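Local coordinates for enoyl-CoA hydratase/isomerase family protein (Bacillus anthracis, PDB 3KQF), which probably catalyses the hydration of trans-2-enoyl-CoA thioesters to 3-hydroxyacyl-CoA, as a trimeric member of the crotonase superfamily, at residues A71-K74 / E75-G78; S89-R92 / T93-M97; L137-T141 / L142-P146; R162-E165 / L166-G170. All coordinates share one frame; numbering follows the deposited sequence. Where two conformers were deposited one is given.

Contact 1. Residues A71-K74 / E75-G78; sequences ADLK and ERAG
D72 sets its carboxylate against E75 through a first torsion of -178°, which lays the group alongside its own carbonyl carbon and over the opening turn of helix 73-76. There D72 OD2 accepts the backbone N of E75 at 3.0 Å, the N-H coming from above the carboxylate plane rather than within it. The other oxygen, OD1, makes a salt bridge with R26, so both carboxylate oxygens are engaged. E75 sends its extended chain across D72 at about a right angle. A water bridges the two residues, donating to D72 O at 2.7 Å and to E75 OE1 at 3.1 Å, while E75 OE1 also pairs with L35 N; this outside bond and the water give OE1 polar partners where D72 OD1 lies 4.5 Å away. In R76, chi1 (-65°) lays CG 3.1 Å from D72 O, and in one of two conformers a bend at chi2 (-60°) brings one guanidinium face against A71, whose CB is 3.6 Å from R76 NH2. Backbone bonds from R76 N to D72 O and from A77 N to L73 O complete the turn. Further out, L73 packs on F254 of the second subunit. The arrangement is an aspartate N-cap of a short helix, following a loop that in crotonase relatives probably lends a backbone N-H to the oxyanion hole.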
# COMPACT_ATOMS: atom_id res chain seq x y z
N ALA A 71 3.83 26.55 -0.90
CA ALA A 71 4.45 27.57 -1.73
C ALA A 71 4.02 28.95 -1.25
O ALA A 71 2.89 29.14 -0.80
CB ALA A 71 4.06 27.37 -3.20
N ASP A 72 4.94 29.90 -1.31
CA ASP A 72 4.66 31.28 -0.92
C ASP A 72 3.79 31.88 -2.01
O ASP A 72 4.27 32.19 -3.10
CB ASP A 72 5.99 32.05 -0.76
CG ASP A 72 5.80 33.47 -0.30
OD1 ASP A 72 6.73 34.01 0.33
OD2 ASP A 72 4.72 34.06 -0.56
N LEU A 73 2.49 32.01 -1.73
CA LEU A 73 1.55 32.52 -2.74
C LEU A 73 1.68 34.03 -2.97
O LEU A 73 1.31 34.54 -4.04
CB LEU A 73 0.11 32.14 -2.39
CG LEU A 73 -0.19 30.63 -2.37
CD1 LEU A 73 -1.66 30.38 -2.05
CD2 LEU A 73 0.18 29.97 -3.70
N LYS A 74 2.18 34.75 -1.97
CA LYS A 74 2.41 36.18 -2.12
C LYS A 74 3.45 36.39 -3.20
O LYS A 74 3.31 37.28 -4.03
CB LYS A 74 2.84 36.81 -0.79
CG LYS A 74 1.74 36.85 0.25
CD LYS A 74 2.23 37.43 1.55
CE LYS A 74 1.16 37.42 2.62
NZ LYS A 74 1.66 38.03 3.88
N GLU A 75 4.47 35.54 -3.20
CA GLU A 75 5.53 35.57 -4.21
C GLU A 75 5.05 35.05 -5.58
O GLU A 75 5.43 35.59 -6.63
CB GLU A 75 6.73 34.75 -3.74
CG GLU A 75 7.91 34.70 -4.70
CD GLU A 75 9.14 34.05 -4.08
OE1 GLU A 75 9.01 32.99 -3.43
OE2 GLU A 75 10.25 34.60 -4.25
N ARG A 76 4.22 34.01 -5.56
CA ARG A 76 3.72 33.41 -6.79
C ARG A 76 2.80 34.33 -7.60
O ARG A 76 2.83 34.30 -8.83
CB ARG A 76 2.97 32.10 -6.50
CG ARG A 76 3.82 30.98 -5.94
CD ARG A 76 4.95 30.59 -6.89
NE ARG A 76 5.60 29.34 -6.47
CZ ARG A 76 5.16 28.12 -6.76
NH1 ARG A 76 4.04 27.95 -7.46
NH2 ARG A 76 5.83 27.06 -6.34
N ALA A 77 1.97 35.11 -6.91
CA ALA A 77 1.03 36.02 -7.59
C ALA A 77 1.65 36.89 -8.68
O ALA A 77 2.61 37.63 -8.44
CB ALA A 77 0.30 36.92 -6.57
N GLY A 78 1.08 36.79 -9.87
CA GLY A 78 1.53 37.57 -11.02
C GLY A 78 2.77 37.08 -11.74
O GLY A 78 3.19 37.70 -12.71
O HOH W 1 6.53 31.28 -4.25

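Contact 2. Residues S89-R92 / T93-M97; sequences SMIR and TTMEM
T93 and T94 each turn a hydroxyl back along helix 81-99, to S89 and M90 respectively. In both, OG1 lies opposite the residue's own carbonyl carbon and beside its backbone N (chi1 -68° in T93, -54° in T94), which aims it at the carbonyl four residues earlier. T93 OG1 donates to S89 O at 2.9 Å and T94 OG1 to M90 O at 2.7 Å. Since the backbone N of each threonine uses the same oxygen, S89 O and M90 O are gripped twice, by donors on opposite faces of the carbonyl plane. T94 OG1 also bonds to Q42 NE2, tying the hydroxyl to helix 35-49. On another flank, chi1 (-53°) sets CG of the selenomethionine M95 3.3 Å from I91 O, and a bend at chi2 then runs the chain beside I91 until CE meets I91 CG2 at 3.5 Å, a tight carbon contact. A148 adjoins both I91 and M95. R92 holds CG between its backbone N and carbonyl carbon, close to T93 N; its NH2 bonds weakly to G147 O. E96 lays its CG 3.4 Å from R92 O. R92 packs on K235 and E96 on L231, both of the second subunit. Such doubled carbonyl bonds are characteristic of threonines in mid-helix, here on a helix with one flank packed in the core and another at the subunit interface.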
# COMPACT_ATOMS: atom_id res chain seq x y z
N SER A 89 10.01 24.17 -10.36
CA SER A 89 11.24 23.40 -10.49
C SER A 89 12.10 23.46 -9.21
O SER A 89 12.65 22.43 -8.76
CB SER A 89 12.05 23.86 -11.69
OG SER A 89 13.27 23.15 -11.76
N MSE A 90 12.20 24.65 -8.63
CA MSE A 90 12.96 24.83 -7.40
C MSE A 90 12.39 23.99 -6.26
O MSE A 90 13.14 23.34 -5.52
CB MSE A 90 13.00 26.32 -7.03
CG MSE A 90 13.89 27.12 -7.93
SE MSE A 90 15.74 26.53 -7.73
CE MSE A 90 16.02 27.12 -5.89
N ILE A 91 11.06 23.99 -6.12
CA ILE A 91 10.41 23.21 -5.07
C ILE A 91 10.60 21.71 -5.33
O ILE A 91 11.04 20.99 -4.44
CB ILE A 91 8.90 23.48 -4.93
CG1 ILE A 91 8.63 24.94 -4.61
CG2 ILE A 91 8.32 22.65 -3.78
CD1 ILE A 91 7.17 25.22 -4.30
N ARG A 92 10.35 21.25 -6.54
CA ARG A 92 10.46 19.81 -6.78
C ARG A 92 11.90 19.30 -6.61
O ARG A 92 12.11 18.23 -6.05
CB ARG A 92 9.83 19.36 -8.11
CG ARG A 92 10.63 19.53 -9.34
CD ARG A 92 9.97 18.72 -10.48
NE ARG A 92 8.57 19.11 -10.67
CZ ARG A 92 8.14 20.07 -11.49
NH1 ARG A 92 8.99 20.77 -12.24
NH2 ARG A 92 6.83 20.33 -11.56
N THR A 93 12.88 20.11 -7.03
CA THR A 93 14.30 19.74 -6.89
C THR A 93 14.68 19.62 -5.41
O THR A 93 15.44 18.73 -5.01
CB THR A 93 15.19 20.78 -7.57
OG1 THR A 93 14.98 20.70 -8.98
CG2 THR A 93 16.67 20.52 -7.29
N THR A 94 14.17 20.53 -4.60
CA THR A 94 14.45 20.50 -3.16
C THR A 94 13.91 19.20 -2.54
O THR A 94 14.59 18.56 -1.72
CB THR A 94 13.84 21.73 -2.49
OG1 THR A 94 14.32 22.90 -3.16
CG2 THR A 94 14.21 21.78 -1.00
N MSE A 95 12.70 18.80 -2.92
CA MSE A 95 12.11 17.56 -2.43
C MSE A 95 13.00 16.35 -2.79
O MSE A 95 13.22 15.48 -1.97
CB MSE A 95 10.71 17.32 -2.99
CG MSE A 95 9.73 18.46 -2.80
SE MSE A 95 9.65 19.05 -0.96
CE MSE A 95 8.28 20.44 -1.08
N GLU A 96 13.48 16.31 -4.03
CA GLU A 96 14.36 15.23 -4.46
C GLU A 96 15.63 15.17 -3.62
O GLU A 96 16.10 14.10 -3.27
CB GLU A 96 14.71 15.36 -5.93
CG GLU A 96 13.50 15.19 -6.81
CD GLU A 96 13.79 15.47 -8.26
OE1 GLU A 96 14.52 16.44 -8.55
OE2 GLU A 96 13.24 14.73 -9.10
N MSE A 97 16.19 16.34 -3.30
CA MSE A 97 17.41 16.39 -2.50
C MSE A 97 17.18 15.86 -1.08
O MSE A 97 18.06 15.21 -0.50
CB MSE A 97 17.98 17.81 -2.48
CG MSE A 97 18.42 18.32 -3.84
SE MSE A 97 19.08 20.17 -3.70
CE MSE A 97 20.53 19.78 -2.53

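Contact 3. Residues L137-T141 / L142-P146; sequences LTETT and LAIIP
E139 folds back over P146, its chain bent at chi2 (83°), so that E139 CD rests 3.9 Å from P146 CG. Nearer the main chain, E139 CB sits 3.5 Å from I145 C. L137 reaches the same proline from another direction: its CD1 meets P146 CG at 3.9 Å, the two side chains crossing at about a right angle. Backbone bonds hold this fold in place. E139 O accepts L142 N at 2.9 Å and I144 N at 3.2 Å, from opposite faces of its carbonyl plane. A143 N closes on T140 O at 3.0 Å, and the positive phi of A143 completes a Schellman motif that ends the short 3-10 turn. A step earlier, T141 OG1 donates to T138 O at 2.7 Å, in the carbonyl plane, tying the two threonines together. Beyond the loop, T140 OG1 is fixed by I167 O of helix 160-169, and T141 O receives the hydroxyl of Y262 of the second subunit. E119 of helix 116-123 touches both E139 and P146. Proline and main chain therefore limit where the E139 carboxylate can lie and set it beside a second glutamate, E119, consistent with the pair of active-site glutamates in crotonase-type hydratases; its position depends on a loop braced partly by a neighbouring subunit.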
# COMPACT_ATOMS: atom_id res chain seq x y z
N LEU A 137 -3.31 18.10 0.75
CA LEU A 137 -2.83 18.61 -0.52
C LEU A 137 -3.97 19.45 -1.05
O LEU A 137 -4.87 18.95 -1.72
CB LEU A 137 -2.44 17.50 -1.47
CG LEU A 137 -1.17 16.74 -1.10
CD1 LEU A 137 -0.92 15.60 -2.05
CD2 LEU A 137 0.02 17.69 -1.12
N THR A 138 -3.87 20.75 -0.79
CA THR A 138 -4.93 21.71 -1.11
C THR A 138 -4.87 22.28 -2.53
O THR A 138 -5.73 23.08 -2.90
CB THR A 138 -4.84 22.90 -0.14
OG1 THR A 138 -3.51 23.42 -0.18
CG2 THR A 138 -5.19 22.46 1.32
N GLU A 139 -3.89 21.83 -3.32
CA GLU A 139 -3.66 22.35 -4.67
C GLU A 139 -4.89 22.51 -5.62
O GLU A 139 -5.06 23.55 -6.25
CB GLU A 139 -2.54 21.56 -5.38
CG GLU A 139 -1.13 21.81 -4.81
CD GLU A 139 -0.77 21.00 -3.56
OE1 GLU A 139 -1.66 20.45 -2.89
OE2 GLU A 139 0.45 20.89 -3.26
N THR A 140 -5.76 21.50 -5.70
CA THR A 140 -6.89 21.58 -6.62
C THR A 140 -7.87 22.70 -6.24
O THR A 140 -8.59 23.19 -7.10
CB THR A 140 -7.64 20.24 -6.76
OG1 THR A 140 -8.09 19.83 -5.46
CG2 THR A 140 -6.72 19.14 -7.45
N THR A 141 -7.88 23.12 -4.96
CA THR A 141 -8.75 24.25 -4.53
C THR A 141 -8.23 25.59 -5.08
O THR A 141 -8.92 26.60 -5.01
CB THR A 141 -8.90 24.36 -2.98
OG1 THR A 141 -7.70 24.88 -2.39
CG2 THR A 141 -9.29 23.00 -2.37
N LEU A 142 -7.00 25.58 -5.60
CA LEU A 142 -6.36 26.74 -6.24
C LEU A 142 -6.26 26.51 -7.76
O LEU A 142 -5.57 27.25 -8.45
CB LEU A 142 -4.95 27.00 -5.69
CG LEU A 142 -4.78 27.54 -4.27
CD1 LEU A 142 -3.30 27.49 -3.86
CD2 LEU A 142 -5.32 28.95 -4.20
N ALA A 143 -6.94 25.48 -8.25
CA ALA A 143 -6.92 25.11 -9.67
C ALA A 143 -5.53 24.74 -10.20
O ALA A 143 -5.22 24.96 -11.37
CB ALA A 143 -7.55 26.18 -10.52
N ILE A 144 -4.71 24.17 -9.34
CA ILE A 144 -3.42 23.62 -9.74
C ILE A 144 -3.37 22.17 -9.22
O ILE A 144 -4.36 21.63 -8.72
CB ILE A 144 -2.18 24.47 -9.28
CG1 ILE A 144 -2.08 24.53 -7.75
CG2 ILE A 144 -2.23 25.88 -9.89
CD1 ILE A 144 -0.93 25.37 -7.23
N ILE A 145 -2.24 21.50 -9.40
CA ILE A 145 -2.09 20.15 -8.88
C ILE A 145 -0.81 20.11 -8.06
O ILE A 145 0.03 21.03 -8.18
CB ILE A 145 -2.00 19.07 -10.01
CG1 ILE A 145 -0.68 19.21 -10.81
CG2 ILE A 145 -3.22 19.10 -10.94
CD1 ILE A 145 -0.43 18.12 -11.75
N PRO A 146 -0.67 19.10 -7.18
CA PRO A 146 0.60 19.01 -6.46
C PRO A 146 1.71 18.86 -7.51
O PRO A 146 1.65 17.95 -8.34
CB PRO A 146 0.44 17.76 -5.60
CG PRO A 146 -1.07 17.58 -5.43
CD PRO A 146 -1.65 18.08 -6.74

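Contact 4. Residues R162-E165 / L166-G170; sequences RAKE and LIYTG
T169 hooks its hydroxyl onto E165: OG1 donates to E165 O at 2.7 Å, and T169 N shares the same acceptor at 3.1 Å. Chi1 of T169, 60°, places OG1 between backbone N and carbonyl carbon, near enough to R171 N for a further bond. The carboxylate of E165 is held by two arginines. R162 NH1 forms a salt bridge with E165 OE1 at 2.7 Å, the oxygen lying almost in the guanidinium plane but approached on its anti side and out of the carboxylate plane; R171 takes OE1 as well. R162 further donates to E185 O of the second subunit, and its guanidinium makes a cation-pi contact with Y181. These are the closing turns of helix 160-169, which G170 leaves with positive phi, and in the trimer they lie against the second subunit. K164 and Y168, one turn apart, run side by side toward that subunit, where D125 accepts from both K164 NZ and Y168 OH, and S220 OG also receives K164 NZ. K164 O takes the backbone N of Y168 at 2.8 Å and stands over one face of the Tyr ring, 3.1 Å from CG. Further across the ring, K164 CB makes an off-centre CH-pi contact, 4.2 Å from the centroid, and CE reaches 3.4 Å from the phenol OH. L166 crosses R162 with CD1 4.0 Å from R162 CG, while its CD2 rests against E165 OE1. I167 packs on L154 of helix 150-158 and on I219 of the second subunit.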
# COMPACT_ATOMS: atom_id res chain seq x y z
N ARG A 162 -7.26 6.48 -1.15
CA ARG A 162 -7.18 7.56 -0.20
C ARG A 162 -6.45 8.78 -0.76
O ARG A 162 -6.86 9.93 -0.53
CB ARG A 162 -6.51 7.08 1.09
CG ARG A 162 -6.42 8.15 2.16
CD ARG A 162 -7.79 8.56 2.65
NE ARG A 162 -8.45 7.45 3.33
CZ ARG A 162 -9.74 7.42 3.67
NH1 ARG A 162 -10.55 8.42 3.33
NH2 ARG A 162 -10.23 6.36 4.30
N ALA A 163 -5.37 8.55 -1.49
CA ALA A 163 -4.64 9.65 -2.12
C ALA A 163 -5.54 10.43 -3.07
O ALA A 163 -5.46 11.65 -3.14
CB ALA A 163 -3.42 9.13 -2.87
N LYS A 164 -6.37 9.71 -3.83
CA LYS A 164 -7.27 10.35 -4.78
C LYS A 164 -8.33 11.19 -4.09
O LYS A 164 -8.56 12.34 -4.48
CB LYS A 164 -7.93 9.30 -5.69
CG LYS A 164 -7.02 8.83 -6.81
CD LYS A 164 -7.68 7.75 -7.65
CE LYS A 164 -6.87 7.55 -8.96
NZ LYS A 164 -7.53 6.62 -9.90
N GLU A 165 -8.97 10.66 -3.06
CA GLU A 165 -10.03 11.47 -2.40
C GLU A 165 -9.40 12.73 -1.79
O GLU A 165 -9.96 13.79 -1.86
CB GLU A 165 -10.86 10.67 -1.38
CG GLU A 165 -10.21 10.22 -0.09
CD GLU A 165 -10.30 11.23 1.05
OE1 GLU A 165 -9.96 10.84 2.19
OE2 GLU A 165 -10.75 12.38 0.84
N LEU A 166 -8.22 12.61 -1.21
CA LEU A 166 -7.54 13.77 -0.61
C LEU A 166 -7.13 14.82 -1.63
O LEU A 166 -7.34 16.03 -1.42
CB LEU A 166 -6.32 13.32 0.17
CG LEU A 166 -6.69 12.57 1.47
CD1 LEU A 166 -5.45 12.00 2.08
CD2 LEU A 166 -7.41 13.44 2.47
N ILE A 167 -6.53 14.36 -2.73
CA ILE A 167 -6.11 15.29 -3.79
C ILE A 167 -7.31 15.90 -4.53
O ILE A 167 -7.31 17.10 -4.83
CB ILE A 167 -5.05 14.65 -4.74
CG1 ILE A 167 -3.75 14.46 -3.97
CG2 ILE A 167 -4.79 15.56 -5.94
CD1 ILE A 167 -2.73 13.50 -4.65
N TYR A 168 -8.33 15.11 -4.85
CA TYR A 168 -9.46 15.66 -5.59
C TYR A 168 -10.26 16.65 -4.77
O TYR A 168 -10.71 17.66 -5.30
CB TYR A 168 -10.41 14.61 -6.16
CG TYR A 168 -9.81 13.54 -7.03
CD1 TYR A 168 -8.65 13.76 -7.78
CD2 TYR A 168 -10.49 12.33 -7.21
CE1 TYR A 168 -8.15 12.76 -8.60
CE2 TYR A 168 -10.02 11.36 -8.00
CZ TYR A 168 -8.84 11.55 -8.69
OH TYR A 168 -8.39 10.55 -9.51
N THR A 169 -10.44 16.38 -3.47
CA THR A 169 -11.21 17.27 -2.63
C THR A 169 -10.37 18.44 -2.15
O THR A 169 -10.91 19.51 -1.90
CB THR A 169 -11.76 16.57 -1.38
OG1 THR A 169 -10.68 16.08 -0.61
CG2 THR A 169 -12.72 15.42 -1.76
N GLY A 170 -9.07 18.20 -1.99
CA GLY A 170 -8.13 19.21 -1.45
C GLY A 170 -8.44 19.50 0.01
O GLY A 170 -8.10 20.57 0.51

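Overall arrangement
Contact 1 lies at the surface, contact 2 is partly buried, and contacts 3 and 4 are buried. All four touch the second subunit. Contact 1 meets contact 2 where A71 packs on I91, and contact 3 where L73 packs on L142. Contacts 3 and 4, centres about 10 Å apart, are joined by L137 against I167 and a probable hydrogen bond between T140 and the end of helix 160-169; contact 4 touches contact 3 alone. Chemistry follows place: a buried capping aspartate and a water in a surface turn, threonine hydroxyls and apolar chains in helix 81-99 with R92 and E96 at the interface, backbone turns round a carboxylate in 137-146, and salt bridges within and between subunits in 162-170.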